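Local coordinates for protein Ras-3 from Cryphonectria parasitica (Cryphonectria parasitica, PDB 4KU4) that belongs to the Ras family of P-loop proteins and is modelled here with guanosine-5'-diphosphate and magnesium ions bound, at residues A[32-37]-A[181-186]; A[89-94]-A[140-145]; A[96-101]-A[153-158]. One frame throughout, in Å; residues are numbered along the deposited sequence. Where two conformers were deposited one is given.

The three contacts lie in one Ras-family fold, a six-stranded mixed sheet with helices on both faces. Interaction 2 is the inner one: strands 88-94 and 140-145 run parallel, its centre about 5 Å from that of the chain. Interaction 1, about 13 Å from it centre to centre, joins helix 27-35 to helix 182-196 on the sheet face that carries Val90 and Val141. Interaction 3, about 12 Å from interaction 2 between centres, joins loop and helix starts beyond the strand ends, with Phe101 against Phe93. Along the chain interaction 1 encloses the others, whose segments alternate. Interaction 1 brings an early helix to the last, and interaction 2 ends at Asn145 of the guanosine-5'-diphosphate pocket.

Interaction 1 (A[32-37]-A[181-186]); sequences VNLTKH and NVEEAF
Leu34 drives one of its methyls onto the ring of Phe186, and this is where the two helices meet most tightly. CD2 sits over the centre of one ring face, with Leu34 CD2 only 3.3 Å from the centroid of the Phe186 ring and 14° off its normal, a close CH-pi contact. Leu34 CB points toward the second helix, and chi1 of 174° sets CG anti to the backbone N. CD1 also approaches the ring, with Leu34 CD1 3.7 Å from Phe186 CD2, and touches Glu183 CG; nearer the backbone, Leu34 CB rests against Val182 CG1 at 3.9 Å. Next to this apolar patch, Asn33 OD1 touches Val182 CG2 at 3.4 Å, a plain van der Waals contact. Ile66 of strand 60-67 packs against both Leu34 and Phe186 from the sheet.

The solvent side is much looser. Lys36, which leaves the helical conformation with a positive phi of 62°, closes a Schellman motif, with two backbone bonds returning into the last turn. Its bent chain brings Lys36 NZ to 3.7 Å from Glu183 OE2, a long salt bridge in which the two side chains cross at about a right angle. A water mediates between them, accepting from Lys36 NZ at 3.0 Å and donating to Glu183 OE2. The stronger partner of Glu183 is Arg53, whose NH2 also donates to Leu34 O, so the carboxylate is held chiefly by strand 50-57. Helix 27-35, whose first turn completes the probable P-loop, thus packs beside the last helix on one face of the sheet, as in the Ras fold.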
loop_
_atom_site.group_PDB
_atom_site.type_symbol
_atom_site.label_atom_id
_atom_site.label_comp_id
_atom_site.label_asym_id
_atom_site.label_seq_id
_atom_site.Cartn_x
_atom_site.Cartn_y
_atom_site.Cartn_z
ATOM N N VAL A 32 -9.348 5.139 3.480
ATOM C CA VAL A 32 -10.466 5.689 4.248
ATOM C C VAL A 32 -10.777 4.785 5.448
ATOM O O VAL A 32 -11.043 5.255 6.554
ATOM C CB VAL A 32 -11.707 5.855 3.325
ATOM C CG1 VAL A 32 -12.949 6.138 4.130
ATOM C CG2 VAL A 32 -11.457 6.955 2.304
ATOM N N ASN A 33 -10.699 3.481 5.233
ATOM C CA ASN A 33 -10.840 2.525 6.330
ATOM C C ASN A 33 -9.741 2.684 7.375
ATOM O O ASN A 33 -10.028 2.839 8.561
ATOM C CB ASN A 33 -10.903 1.086 5.800
ATOM C CG ASN A 33 -11.136 0.065 6.908
ATOM O OD1 ASN A 33 -10.185 -0.502 7.472
ATOM N ND2 ASN A 33 -12.403 -0.178 7.224
ATOM N N LEU A 34 -8.484 2.656 6.933
ATOM C CA LEU A 34 -7.354 2.788 7.823
ATOM C C LEU A 34 -7.443 4.034 8.696
ATOM O O LEU A 34 -7.182 3.968 9.888
ATOM C CB LEU A 34 -6.054 2.824 7.037
ATOM C CG LEU A 34 -4.816 3.112 7.877
ATOM C CD1 LEU A 34 -4.410 1.858 8.658
ATOM C CD2 LEU A 34 -3.699 3.587 6.974
ATOM N N THR A 35 -7.799 5.166 8.086
ATOM C CA THR A 35 -7.772 6.448 8.778
ATOM C C THR A 35 -9.044 6.769 9.555
ATOM O O THR A 35 -9.117 7.806 10.201
ATOM C CB THR A 35 -7.447 7.601 7.817
ATOM O OG1 THR A 35 -8.474 7.690 6.825
ATOM C CG2 THR A 35 -6.103 7.374 7.153
ATOM N N LYS A 36 -10.027 5.876 9.511
ATOM C CA LYS A 36 -11.247 6.038 10.301
ATOM C C LYS A 36 -11.988 7.307 9.892
ATOM O O LYS A 36 -12.541 8.024 10.728
ATOM C CB LYS A 36 -10.920 6.040 11.801
ATOM C CG LYS A 36 -10.055 4.861 12.268
ATOM C CD LYS A 36 -10.913 3.677 12.707
ATOM C CE LYS A 36 -10.056 2.437 12.954
ATOM N NZ LYS A 36 -8.934 2.734 13.899
ATOM N N HIS A 37 -11.998 7.572 8.589
ATOM C CA HIS A 37 -12.658 8.745 8.017
ATOM C C HIS A 37 -14.162 8.665 8.309
ATOM O O HIS A 37 -14.704 7.567 8.439
ATOM C CB HIS A 37 -12.396 8.765 6.504
ATOM C CG HIS A 37 -12.684 10.079 5.841
ATOM N ND1 HIS A 37 -13.960 10.490 5.524
ATOM C CD2 HIS A 37 -11.856 11.060 5.421
ATOM C CE1 HIS A 37 -13.906 11.675 4.947
ATOM N NE2 HIS A 37 -12.640 12.039 4.858
ATOM N N ASN A 181 -7.426 -7.020 8.201
ATOM C CA ASN A 181 -5.989 -6.921 7.981
ATOM C C ASN A 181 -5.525 -5.574 7.439
ATOM O O ASN A 181 -4.375 -5.449 7.025
ATOM C CB ASN A 181 -5.486 -8.032 7.046
ATOM C CG ASN A 181 -5.774 -9.432 7.570
ATOM O OD1 ASN A 181 -5.831 -9.655 8.773
ATOM N ND2 ASN A 181 -5.934 -10.391 6.654
ATOM N N VAL A 182 -6.404 -4.581 7.427
ATOM C CA VAL A 182 -6.016 -3.285 6.882
ATOM C C VAL A 182 -4.847 -2.662 7.670
ATOM O O VAL A 182 -3.849 -2.246 7.075
ATOM C CB VAL A 182 -7.204 -2.301 6.782
ATOM C CG1 VAL A 182 -6.703 -0.940 6.300
ATOM C CG2 VAL A 182 -8.256 -2.832 5.817
ATOM N N GLU A 183 -4.944 -2.584 8.999
ATOM C CA GLU A 183 -3.827 -2.010 9.758
ATOM C C GLU A 183 -2.525 -2.799 9.562
ATOM O O GLU A 183 -1.452 -2.214 9.415
ATOM C CB GLU A 183 -4.156 -1.862 11.259
ATOM C CG GLU A 183 -5.104 -0.721 11.564
ATOM C CD GLU A 183 -5.308 -0.510 13.054
ATOM O OE1 GLU A 183 -4.773 -1.304 13.862
ATOM O OE2 GLU A 183 -6.023 0.450 13.406
ATOM N N GLU A 184 -2.610 -4.127 9.566
ATOM C CA GLU A 184 -1.424 -4.951 9.361
ATOM C C GLU A 184 -0.731 -4.584 8.052
ATOM O O GLU A 184 0.491 -4.504 7.984
ATOM C CB GLU A 184 -1.791 -6.434 9.369
ATOM C CG GLU A 184 -2.029 -6.987 10.774
ATOM C CD GLU A 184 -3.366 -6.599 11.390
ATOM O OE1 GLU A 184 -4.214 -5.931 10.750
ATOM O OE2 GLU A 184 -3.565 -6.971 12.562
ATOM N N ALA A 185 -1.519 -4.338 7.015
ATOM C CA ALA A 185 -0.958 -4.040 5.705
ATOM C C ALA A 185 -0.161 -2.736 5.725
ATOM O O ALA A 185 1.009 -2.720 5.343
ATOM C CB ALA A 185 -2.045 -3.973 4.686
ATOM N N PHE A 186 -0.794 -1.645 6.156
ATOM C CA PHE A 186 -0.119 -0.349 6.214
ATOM C C PHE A 186 1.048 -0.333 7.197
ATOM O O PHE A 186 2.107 0.221 6.898
ATOM C CB PHE A 186 -1.094 0.772 6.596
ATOM C CG PHE A 186 -2.008 1.194 5.482
ATOM C CD1 PHE A 186 -1.609 2.170 4.578
ATOM C CD2 PHE A 186 -3.280 0.649 5.352
ATOM C CE1 PHE A 186 -2.438 2.574 3.560
ATOM C CE2 PHE A 186 -4.117 1.063 4.328
ATOM C CZ PHE A 186 -3.688 2.025 3.428
HETATM O O HOH W 1 -7.719 0.303 15.250
#

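Interaction 2 (A[89-94]-A[140-145]); sequences FVIVFD and VVLVGN. With GDP (guanosine-5'-diphosphate), chain C.
Val143 N donates to Ile91 O at 2.8 Å, and the CA-H of Leu142 makes a lesser contact with the same oxygen, Leu142 CA to Ile91 O 3.4 Å. The hydrogen bonding continues along the parallel pair. Phe89 O takes Val141 N, Phe93 O takes Asn145 N, and in return Ile91 N and Phe93 N donate to Val141 O and Val143 O.

The strands are parallel, and helix 98-118 lies between them in the chain, making a beta-alpha-beta crossover of the P-loop fold. That helix covers the face bearing Phe89, Ile91 and Phe93. Here Ile91 CD1 lies 3.7 Å from Val140 CG1. Phe93 has its CG between the backbone N and the carbonyl carbon (chi1 73°), and its ring lies across Gly144, whose CA stands over one face toward the rim, 3.5 Å from Phe93 CZ. With no side chain on Gly144, ring and backbone meet directly.

On the other face, Val90 CG1 presses on Val143 CG2 at 3.5 Å, and Val90 and Val141 lie side by side, pointing the same way; helix 182-196 packs over these valines. Val92 CG1 touches Asn145 CB at 3.9 Å, where the strand ends. Asn145 opens the NKxD sequence motif of the family and belongs to the pocket of guanosine-5'-diphosphate: Asn145 ND2 stands 3.0 Å from N7 of GDP and is hydrogen-bonded to Val25 O. Its OD1 accepts from both Thr174 OG1 and Ala176 N, two bonds that fix the amide's rotation beside the base.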
loop_
_atom_site.group_PDB
_atom_site.type_symbol
_atom_site.label_atom_id
_atom_site.label_comp_id
_atom_site.label_asym_id
_atom_site.label_seq_id
_atom_site.Cartn_x
_atom_site.Cartn_y
_atom_site.Cartn_z
ATOM N N PHE A 89 5.588 2.304 0.390
ATOM C CA PHE A 89 4.622 2.041 -0.658
ATOM C C PHE A 89 3.694 0.868 -0.410
ATOM O O PHE A 89 4.113 -0.209 0.015
ATOM C CB PHE A 89 5.352 1.847 -1.992
ATOM C CG PHE A 89 6.116 3.059 -2.430
ATOM C CD1 PHE A 89 5.509 4.025 -3.218
ATOM C CD2 PHE A 89 7.423 3.255 -2.018
ATOM C CE1 PHE A 89 6.193 5.158 -3.613
ATOM C CE2 PHE A 89 8.121 4.388 -2.412
ATOM C CZ PHE A 89 7.494 5.347 -3.206
ATOM N N VAL A 90 2.423 1.100 -0.696
ATOM C CA VAL A 90 1.418 0.067 -0.645
ATOM C C VAL A 90 0.898 -0.102 -2.063
ATOM O O VAL A 90 0.236 0.791 -2.598
ATOM C CB VAL A 90 0.282 0.470 0.291
ATOM C CG1 VAL A 90 -0.793 -0.617 0.327
ATOM C CG2 VAL A 90 0.832 0.756 1.704
ATOM N N ILE A 91 1.229 -1.235 -2.683
ATOM C CA ILE A 91 0.813 -1.513 -4.047
ATOM C C ILE A 91 -0.338 -2.506 -4.017
ATOM O O ILE A 91 -0.167 -3.653 -3.619
ATOM C CB ILE A 91 2.004 -2.011 -4.866
ATOM C CG1 ILE A 91 3.150 -1.008 -4.710
ATOM C CG2 ILE A 91 1.606 -2.236 -6.334
ATOM C CD1 ILE A 91 4.341 -1.312 -5.619
ATOM N N VAL A 92 -1.518 -2.028 -4.404
ATOM C CA VAL A 92 -2.754 -2.781 -4.242
ATOM C C VAL A 92 -3.215 -3.466 -5.534
ATOM O O VAL A 92 -3.186 -2.879 -6.628
ATOM C CB VAL A 92 -3.883 -1.849 -3.746
ATOM C CG1 VAL A 92 -5.125 -2.652 -3.380
ATOM C CG2 VAL A 92 -3.403 -1.040 -2.555
ATOM N N PHE A 93 -3.648 -4.714 -5.401
ATOM C CA PHE A 93 -4.342 -5.392 -6.492
ATOM C C PHE A 93 -5.636 -6.005 -5.950
ATOM O O PHE A 93 -5.857 -6.013 -4.735
ATOM C CB PHE A 93 -3.443 -6.422 -7.182
ATOM C CG PHE A 93 -3.187 -7.658 -6.386
ATOM C CD1 PHE A 93 -3.989 -8.783 -6.554
ATOM C CD2 PHE A 93 -2.100 -7.729 -5.523
ATOM C CE1 PHE A 93 -3.743 -9.950 -5.837
ATOM C CE2 PHE A 93 -1.841 -8.892 -4.809
ATOM C CZ PHE A 93 -2.665 -10.008 -4.972
ATOM N N ASP A 94 -6.497 -6.447 -6.866
ATOM C CA ASP A 94 -7.835 -6.942 -6.557
ATOM C C ASP A 94 -7.731 -8.431 -6.781
ATOM O O ASP A 94 -7.383 -8.857 -7.880
ATOM C CB ASP A 94 -8.824 -6.288 -7.543
ATOM C CG ASP A 94 -10.258 -6.786 -7.395
ATOM O OD1 ASP A 94 -10.511 -7.831 -6.769
ATOM O OD2 ASP A 94 -11.148 -6.104 -7.929
ATOM N N VAL A 140 8.154 -1.793 0.524
ATOM C CA VAL A 140 6.953 -1.947 -0.272
ATOM C C VAL A 140 6.130 -3.099 0.273
ATOM O O VAL A 140 6.677 -4.111 0.706
ATOM C CB VAL A 140 7.298 -2.268 -1.747
ATOM C CG1 VAL A 140 6.041 -2.460 -2.551
ATOM C CG2 VAL A 140 8.157 -1.161 -2.336
ATOM N N VAL A 141 4.816 -2.948 0.257
ATOM C CA VAL A 141 3.952 -4.088 0.552
ATOM C C VAL A 141 2.964 -4.281 -0.587
ATOM O O VAL A 141 2.328 -3.327 -1.044
ATOM C CB VAL A 141 3.227 -3.984 1.936
ATOM C CG1 VAL A 141 2.388 -2.721 2.044
ATOM C CG2 VAL A 141 2.370 -5.245 2.198
ATOM N N LEU A 142 2.874 -5.513 -1.081
ATOM C CA LEU A 142 1.855 -5.857 -2.058
ATOM C C LEU A 142 0.613 -6.282 -1.310
ATOM O O LEU A 142 0.679 -7.165 -0.456
ATOM C CB LEU A 142 2.308 -7.014 -2.933
ATOM C CG LEU A 142 3.408 -6.827 -3.969
ATOM C CD1 LEU A 142 3.801 -8.216 -4.409
ATOM C CD2 LEU A 142 2.936 -5.985 -5.163
ATOM N N VAL A 143 -0.516 -5.674 -1.649
ATOM C CA VAL A 143 -1.763 -5.936 -0.947
ATOM C C VAL A 143 -2.777 -6.599 -1.862
ATOM O O VAL A 143 -3.135 -6.055 -2.900
ATOM C CB VAL A 143 -2.365 -4.639 -0.368
ATOM C CG1 VAL A 143 -3.788 -4.871 0.149
ATOM C CG2 VAL A 143 -1.478 -4.067 0.730
ATOM N N GLY A 144 -3.228 -7.787 -1.491
ATOM C CA GLY A 144 -4.294 -8.450 -2.236
ATOM C C GLY A 144 -5.619 -8.090 -1.592
ATOM O O GLY A 144 -5.996 -8.690 -0.590
ATOM N N ASN A 145 -6.324 -7.116 -2.172
ATOM C CA ASN A 145 -7.546 -6.590 -1.566
ATOM C C ASN A 145 -8.785 -7.296 -2.097
ATOM O O ASN A 145 -8.718 -8.002 -3.105
ATOM C CB ASN A 145 -7.658 -5.084 -1.801
ATOM C CG ASN A 145 -8.787 -4.447 -0.990
ATOM O OD1 ASN A 145 -8.960 -4.747 0.193
ATOM N ND2 ASN A 145 -9.539 -3.544 -1.619
HETATM P PB GDP C . -9.654 2.513 -6.216
HETATM O O1B GDP C . -9.490 3.709 -5.308
HETATM O O2B GDP C . -8.385 1.667 -6.175
HETATM O O3B GDP C . -9.949 2.959 -7.634
HETATM O O3A GDP C . -10.880 1.614 -5.658
HETATM P PA GDP C . -12.114 2.098 -4.709
HETATM O O1A GDP C . -11.689 2.288 -3.270
HETATM O O2A GDP C . -12.808 3.328 -5.241
HETATM O "O5'" GDP C . -13.085 0.825 -4.766
HETATM C "C5'" GDP C . -13.593 0.404 -6.035
HETATM C "C4'" GDP C . -14.783 -0.503 -5.771
HETATM O "O4'" GDP C . -14.301 -1.615 -5.044
HETATM C "C3'" GDP C . -15.847 0.146 -4.908
HETATM O "O3'" GDP C . -17.150 -0.262 -5.367
HETATM C "C2'" GDP C . -15.595 -0.435 -3.538
HETATM O "O2'" GDP C . -16.788 -0.508 -2.760
HETATM C "C1'" GDP C . -15.073 -1.816 -3.880
HETATM N N9 GDP C . -14.152 -2.364 -2.864
HETATM C C8 GDP C . -12.997 -1.818 -2.436
HETATM N N7 GDP C . -12.407 -2.618 -1.517
HETATM C C5 GDP C . -13.191 -3.700 -1.364
HETATM C C6 GDP C . -13.168 -4.926 -0.553
HETATM O O6 GDP C . -12.230 -5.146 0.230
HETATM N N1 GDP C . -14.175 -5.799 -0.697
HETATM C C2 GDP C . -15.201 -5.595 -1.525
HETATM N N2 GDP C . -16.174 -6.536 -1.582
HETATM N N3 GDP C . -15.295 -4.486 -2.301
HETATM C C4 GDP C . -14.338 -3.530 -2.252
#

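Interaction 3 (A[96-101]-A[153-158]); sequences TRRSSF and REVGTL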
loop_
_atom_site.group_PDB
_atom_site.type_symbol
_atom_site.label_atom_id
_atom_site.label_comp_id
_atom_site.label_asym_id
_atom_site.label_seq_id
_atom_site.Cartn_x
_atom_site.Cartn_y
_atom_site.Cartn_z
ATOM N N THR A 96 -9.764 -10.577 -7.204
ATOM C CA THR A 96 -10.722 -11.060 -8.185
ATOM C C THR A 96 -10.390 -10.674 -9.619
ATOM O O THR A 96 -11.151 -11.013 -10.520
ATOM C CB THR A 96 -12.167 -10.571 -7.905
ATOM O OG1 THR A 96 -12.290 -9.187 -8.270
ATOM C CG2 THR A 96 -12.562 -10.779 -6.456
ATOM N N ARG A 97 -9.282 -9.961 -9.834
ATOM C CA ARG A 97 -8.909 -9.475 -11.167
ATOM C C ARG A 97 -7.428 -9.679 -11.460
ATOM O O ARG A 97 -6.571 -8.888 -11.050
ATOM C CB ARG A 97 -9.237 -7.991 -11.336
ATOM C CG ARG A 97 -10.657 -7.677 -11.750
ATOM C CD ARG A 97 -10.671 -6.432 -12.644
ATOM N NE ARG A 97 -10.101 -5.241 -12.004
ATOM C CZ ARG A 97 -8.992 -4.614 -12.401
ATOM N NH1 ARG A 97 -8.298 -5.054 -13.447
ATOM N NH2 ARG A 97 -8.575 -3.532 -11.753
ATOM N N ARG A 98 -7.127 -10.726 -12.209
ATOM C CA ARG A 98 -5.740 -11.073 -12.453
ATOM C C ARG A 98 -4.967 -9.962 -13.173
ATOM O O ARG A 98 -3.779 -9.796 -12.945
ATOM C CB ARG A 98 -5.661 -12.384 -13.230
ATOM C CG ARG A 98 -4.283 -12.691 -13.739
ATOM C CD ARG A 98 -4.200 -14.118 -14.196
ATOM N NE ARG A 98 -4.439 -15.043 -13.098
ATOM C CZ ARG A 98 -3.497 -15.428 -12.254
ATOM N NH1 ARG A 98 -2.262 -14.953 -12.386
ATOM N NH2 ARG A 98 -3.789 -16.279 -11.279
ATOM N N SER A 99 -5.631 -9.199 -14.038
ATOM C CA SER A 99 -4.954 -8.092 -14.703
ATOM C C SER A 99 -4.375 -7.096 -13.696
ATOM O O SER A 99 -3.312 -6.549 -13.921
ATOM C CB SER A 99 -5.895 -7.371 -15.677
ATOM O OG SER A 99 -7.129 -7.065 -15.061
ATOM N N SER A 100 -5.087 -6.854 -12.597
ATOM C CA SER A 100 -4.628 -5.906 -11.579
ATOM C C SER A 100 -3.376 -6.424 -10.872
ATOM O O SER A 100 -2.515 -5.652 -10.444
ATOM C CB SER A 100 -5.730 -5.597 -10.552
ATOM O OG SER A 100 -5.899 -6.683 -9.655
ATOM N N PHE A 101 -3.282 -7.738 -10.762
ATOM C CA PHE A 101 -2.137 -8.370 -10.112
ATOM C C PHE A 101 -0.928 -8.205 -11.015
ATOM O O PHE A 101 0.189 -7.973 -10.556
ATOM C CB PHE A 101 -2.475 -9.843 -9.841
ATOM C CG PHE A 101 -1.367 -10.645 -9.237
ATOM C CD1 PHE A 101 -0.816 -10.298 -8.011
ATOM C CD2 PHE A 101 -0.908 -11.784 -9.874
ATOM C CE1 PHE A 101 0.193 -11.068 -7.432
ATOM C CE2 PHE A 101 0.099 -12.549 -9.314
ATOM C CZ PHE A 101 0.641 -12.198 -8.081
ATOM N N ARG A 153 -12.276 -15.271 -6.508
ATOM C CA ARG A 153 -10.894 -14.851 -6.677
ATOM C C ARG A 153 -10.283 -15.457 -7.952
ATOM O O ARG A 153 -10.627 -16.566 -8.355
ATOM C CB ARG A 153 -10.051 -15.044 -5.401
ATOM C CG ARG A 153 -9.701 -16.460 -5.022
ATOM C CD ARG A 153 -8.437 -16.491 -4.148
ATOM N NE ARG A 153 -8.628 -16.034 -2.764
ATOM C CZ ARG A 153 -7.776 -15.239 -2.115
ATOM N NH1 ARG A 153 -8.004 -14.895 -0.839
ATOM N NH2 ARG A 153 -6.692 -14.783 -2.734
ATOM N N GLU A 154 -9.426 -14.682 -8.603
ATOM C CA GLU A 154 -8.700 -15.135 -9.787
ATOM C C GLU A 154 -7.228 -15.308 -9.468
ATOM O O GLU A 154 -6.500 -15.929 -10.236
ATOM C CB GLU A 154 -8.839 -14.118 -10.921
ATOM C CG GLU A 154 -10.245 -14.007 -11.518
ATOM C CD GLU A 154 -10.293 -13.069 -12.723
ATOM O OE1 GLU A 154 -11.337 -13.040 -13.409
ATOM O OE2 GLU A 154 -9.296 -12.367 -12.991
ATOM N N VAL A 155 -6.789 -14.726 -8.351
ATOM C CA VAL A 155 -5.401 -14.822 -7.915
ATOM C C VAL A 155 -5.335 -15.500 -6.542
ATOM O O VAL A 155 -5.984 -15.057 -5.598
ATOM C CB VAL A 155 -4.741 -13.427 -7.805
ATOM C CG1 VAL A 155 -3.288 -13.565 -7.423
ATOM C CG2 VAL A 155 -4.853 -12.663 -9.117
ATOM N N GLY A 156 -4.562 -16.575 -6.439
ATOM C CA GLY A 156 -4.461 -17.340 -5.206
ATOM C C GLY A 156 -3.563 -16.715 -4.153
ATOM O O GLY A 156 -2.698 -15.907 -4.465
ATOM N N THR A 157 -3.764 -17.095 -2.897
ATOM C CA THR A 157 -2.983 -16.529 -1.804
ATOM C C THR A 157 -1.514 -16.931 -1.902
ATOM O O THR A 157 -0.621 -16.106 -1.705
ATOM C CB THR A 157 -3.548 -16.939 -0.427
ATOM O OG1 THR A 157 -4.917 -16.517 -0.314
ATOM C CG2 THR A 157 -2.739 -16.307 0.686
ATOM N N LEU A 158 -1.271 -18.196 -2.222
ATOM C CA LEU A 158 0.099 -18.692 -2.357
ATOM C C LEU A 158 0.816 -17.999 -3.513
ATOM O O LEU A 158 2.014 -17.755 -3.429
ATOM C CB LEU A 158 0.152 -20.213 -2.532
ATOM C CG LEU A 158 -0.190 -21.187 -1.393
ATOM C CD1 LEU A 158 0.199 -20.626 -0.022
ATOM C CD2 LEU A 158 -1.655 -21.567 -1.423
HETATM O O HOH W 2 -6.524 -16.736 -12.727
HETATM O O HOH W 3 -8.352 -10.031 -15.181
#
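Glu154 reaches across to the start of helix 98-118, passing Thr96 and ending on Arg98, in the loops beyond the strand ends of the Ras fold. Its CB and CG come progressively nearer to Thr96 O, and Glu154 CD lies 3.1 Å from Thr96 O. The chain runs extended beyond CG (chi2 -175°). At its tip OE1 stays near Thr96 O, while Glu154 OE2 accepts from Arg98 N at 2.8 Å, a nearly straight bond of 168°. Arg98 follows the N-cap residue Arg97, so the carboxylate sits at the helix's positive end, which probably steadies its charge. A water that accepts from Ser99 N donates weakly to the same oxygen.

The backbone of Glu154 is held too: Arg98 NH2 donates to Glu154 O at 2.9 Å, bent to 135° and tilted from the guanidinium plane, and a second water joins Arg98 NE to this carbonyl. The other end of that guanidinium, NH1, forms a salt bridge with Glu159. Next in sequence, Val155 spreads its two methyls: CG2 rests on Phe101 CB at 3.8 Å, and CG1 sits over the centre of the Phe101 ring, 3.8 Å from its centroid.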